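Local coordinates for uncharacterized protein (Bacteroides ovatus, PDB 4QEY) that is of unknown function but belongs to the DUF4425 family and folds as a beta-sandwich resembling PLAT/LH2 and C2-like calcium-binding lipoproteins, at residues A[48-51]-A[52-55]. Residues are numbered along the deposited sequence; the frame is centred on the assembly and turned at random.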
ATOM      1  N   GLY A  48       6.916  15.164   1.237  1.00 64.13           N
ATOM      2  CA  GLY A  48       8.293  14.959   1.686  1.00 63.50           C
ATOM      3  C   GLY A  48       8.511  15.000   3.188  1.00 63.56           C
ATOM      4  O   GLY A  48       9.642  15.192   3.643  1.00 64.89           O
ATOM      5  N   GLU A  49       7.439  14.827   3.968  1.00 56.26           N
ATOM      6  CA  GLU A  49       7.496  14.835   5.433  1.00 55.26           C
ATOM      7  C   GLU A  49       7.909  13.454   5.921  1.00 53.96           C
ATOM      8  O   GLU A  49       7.360  12.459   5.446  1.00 52.02           O
ATOM      9  CB  GLU A  49       6.143  15.261   6.038  1.00 56.68           C
ATOM     10  CG  GLU A  49       5.688  16.665   5.650  1.00 71.62           C
ATOM     11  CD  GLU A  49       4.243  17.037   5.955  1.00 97.16           C
ATOM     12  OE1 GLU A  49       3.405  16.125   6.151  1.00 76.05           O
ATOM     13  OE2 GLU A  49       3.934  18.250   5.917  1.00102.48           O
ATOM     14  N   TYR A  50       8.896  13.393   6.836  1.00 48.09           N
ATOM     15  CA  TYR A  50       9.429  12.157   7.413  1.00 44.82           C
ATOM     16  C   TYR A  50       8.358  11.480   8.266  1.00 47.54           C
ATOM     17  O   TYR A  50       7.768  12.118   9.135  1.00 48.55           O
ATOM     18  CB  TYR A  50      10.698  12.447   8.232  1.00 45.74           C
ATOM     19  CG  TYR A  50      11.342  11.260   8.921  1.00 45.21           C
ATOM     20  CD1 TYR A  50      11.684  10.114   8.208  1.00 46.04           C
ATOM     21  CD2 TYR A  50      11.743  11.337  10.252  1.00 46.03           C
ATOM     22  CE1 TYR A  50      12.304   9.034   8.829  1.00 45.38           C
ATOM     23  CE2 TYR A  50      12.409  10.279  10.871  1.00 45.86           C
ATOM     24  CZ  TYR A  50      12.705   9.137  10.148  1.00 49.36           C
ATOM     25  OH  TYR A  50      13.386   8.101  10.734  1.00 49.08           O
ATOM     26  N   LEU A  51       8.111  10.185   7.993  1.00 42.16           N
ATOM     27  CA  LEU A  51       7.100   9.344   8.648  1.00 40.77           C
ATOM     28  C   LEU A  51       7.679   8.388   9.695  1.00 46.07           C
ATOM     29  O   LEU A  51       6.925   7.838  10.509  1.00 47.69           O
ATOM     30  CB  LEU A  51       6.384   8.495   7.570  1.00 38.68           C
ATOM     31  CG  LEU A  51       5.572   9.239   6.504  1.00 41.44           C
ATOM     32  CD1 LEU A  51       5.167   8.295   5.400  1.00 39.64           C
ATOM     33  CD2 LEU A  51       4.349   9.931   7.117  1.00 40.15           C
ATOM     34  N   GLY A  52       8.982   8.161   9.620  1.00 41.32           N
ATOM     35  CA  GLY A  52       9.713   7.198  10.429  1.00 40.66           C
ATOM     36  C   GLY A  52      10.329   6.162   9.504  1.00 44.92           C
ATOM     37  O   GLY A  52      10.323   6.342   8.288  1.00 42.77           O
ATOM     38  N   ASP A  53      10.843   5.063  10.058  1.00 44.74           N
ATOM     39  CA  ASP A  53      11.508   4.009   9.288  1.00 45.22           C
ATOM     40  C   ASP A  53      10.564   2.836   8.979  1.00 50.85           C
ATOM     41  O   ASP A  53      10.941   1.885   8.294  1.00 52.21           O
ATOM     42  CB  ASP A  53      12.724   3.513  10.057  1.00 48.61           C
ATOM     43  CG  ASP A  53      13.734   4.594  10.386  1.00 53.77           C
ATOM     44  OD1 ASP A  53      13.733   5.633   9.698  1.00 52.14           O
ATOM     45  OD2 ASP A  53      14.502   4.413  11.356  1.00 63.48           O
ATOM     46  N   SER A  54       9.349   2.905   9.489  1.00 46.94           N
ATOM     47  CA  SER A  54       8.253   1.974   9.229  1.00 45.56           C
ATOM     48  C   SER A  54       6.981   2.788   9.169  1.00 49.17           C
ATOM     49  O   SER A  54       6.812   3.669  10.013  1.00 49.87           O
ATOM     50  CB  SER A  54       8.179   0.872  10.285  1.00 47.11           C
ATOM     51  OG  SER A  54       7.613   1.359  11.493  1.00 51.19           O
ATOM     52  N   TYR A  55       6.107   2.546   8.191  1.00 44.43           N
ATOM     53  CA  TYR A  55       4.875   3.322   8.114  1.00 42.91           C
ATOM     54  C   TYR A  55       3.687   2.362   8.134  1.00 46.99           C
ATOM     55  O   TYR A  55       3.474   1.580   7.214  1.00 45.54           O
ATOM     56  CB  TYR A  55       4.883   4.233   6.882  1.00 42.94           C
ATOM     57  CG  TYR A  55       3.679   5.127   6.752  1.00 43.39           C
ATOM     58  CD1 TYR A  55       3.258   5.923   7.820  1.00 43.77           C
ATOM     59  CD2 TYR A  55       3.053   5.306   5.519  1.00 45.08           C
ATOM     60  CE1 TYR A  55       2.159   6.764   7.702  1.00 42.37           C
ATOM     61  CE2 TYR A  55       1.979   6.183   5.375  1.00 46.52           C
ATOM     62  CZ  TYR A  55       1.542   6.917   6.468  1.00 53.83           C
ATOM     63  OH  TYR A  55       0.484   7.779   6.331  1.00 58.96           O
TER
HETATM   64  O   HOH W   1       7.567   5.244  11.867  1.00 30.93           O
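Tyr50 and Asp53 are joined through their side-chain ends: the phenol OH donates to OD1 of Asp53 over 2.7 Å. The acceptor lies at the ring edge, in the ring plane, whereas the hydroxyl meets OD1 from above the carboxylate plane, 44° out of it. The Tyr50 ring reaches over Gly52 because chi1 of 179° carries CG to the side opposite the backbone N; CA of Gly52 sits 3.9 Å from the ring centroid, 27° off its normal, a CH-pi contact. Leu51 and Tyr55 form a second CH-pi contact. Methyl CD1 of Leu51 stands 3.6 Å from the centroid of the Tyr55 ring, almost on the normal, and CD2 approaches CE1 of the same ring at 3.9 Å. A water bridges the backbone, donating to O of Leu51 at 3.0 Å and to O of Ser54. Lys42 makes a cation-pi contact with Tyr50, while Tyr55 also touches Leu43, Ile65 and Cys67. The contacts lie within a surface loop that connects strand 50-52, paired with strand 43-44, to strand 55-57, an edge strand of one sheet of the antiparallel beta-sandwich.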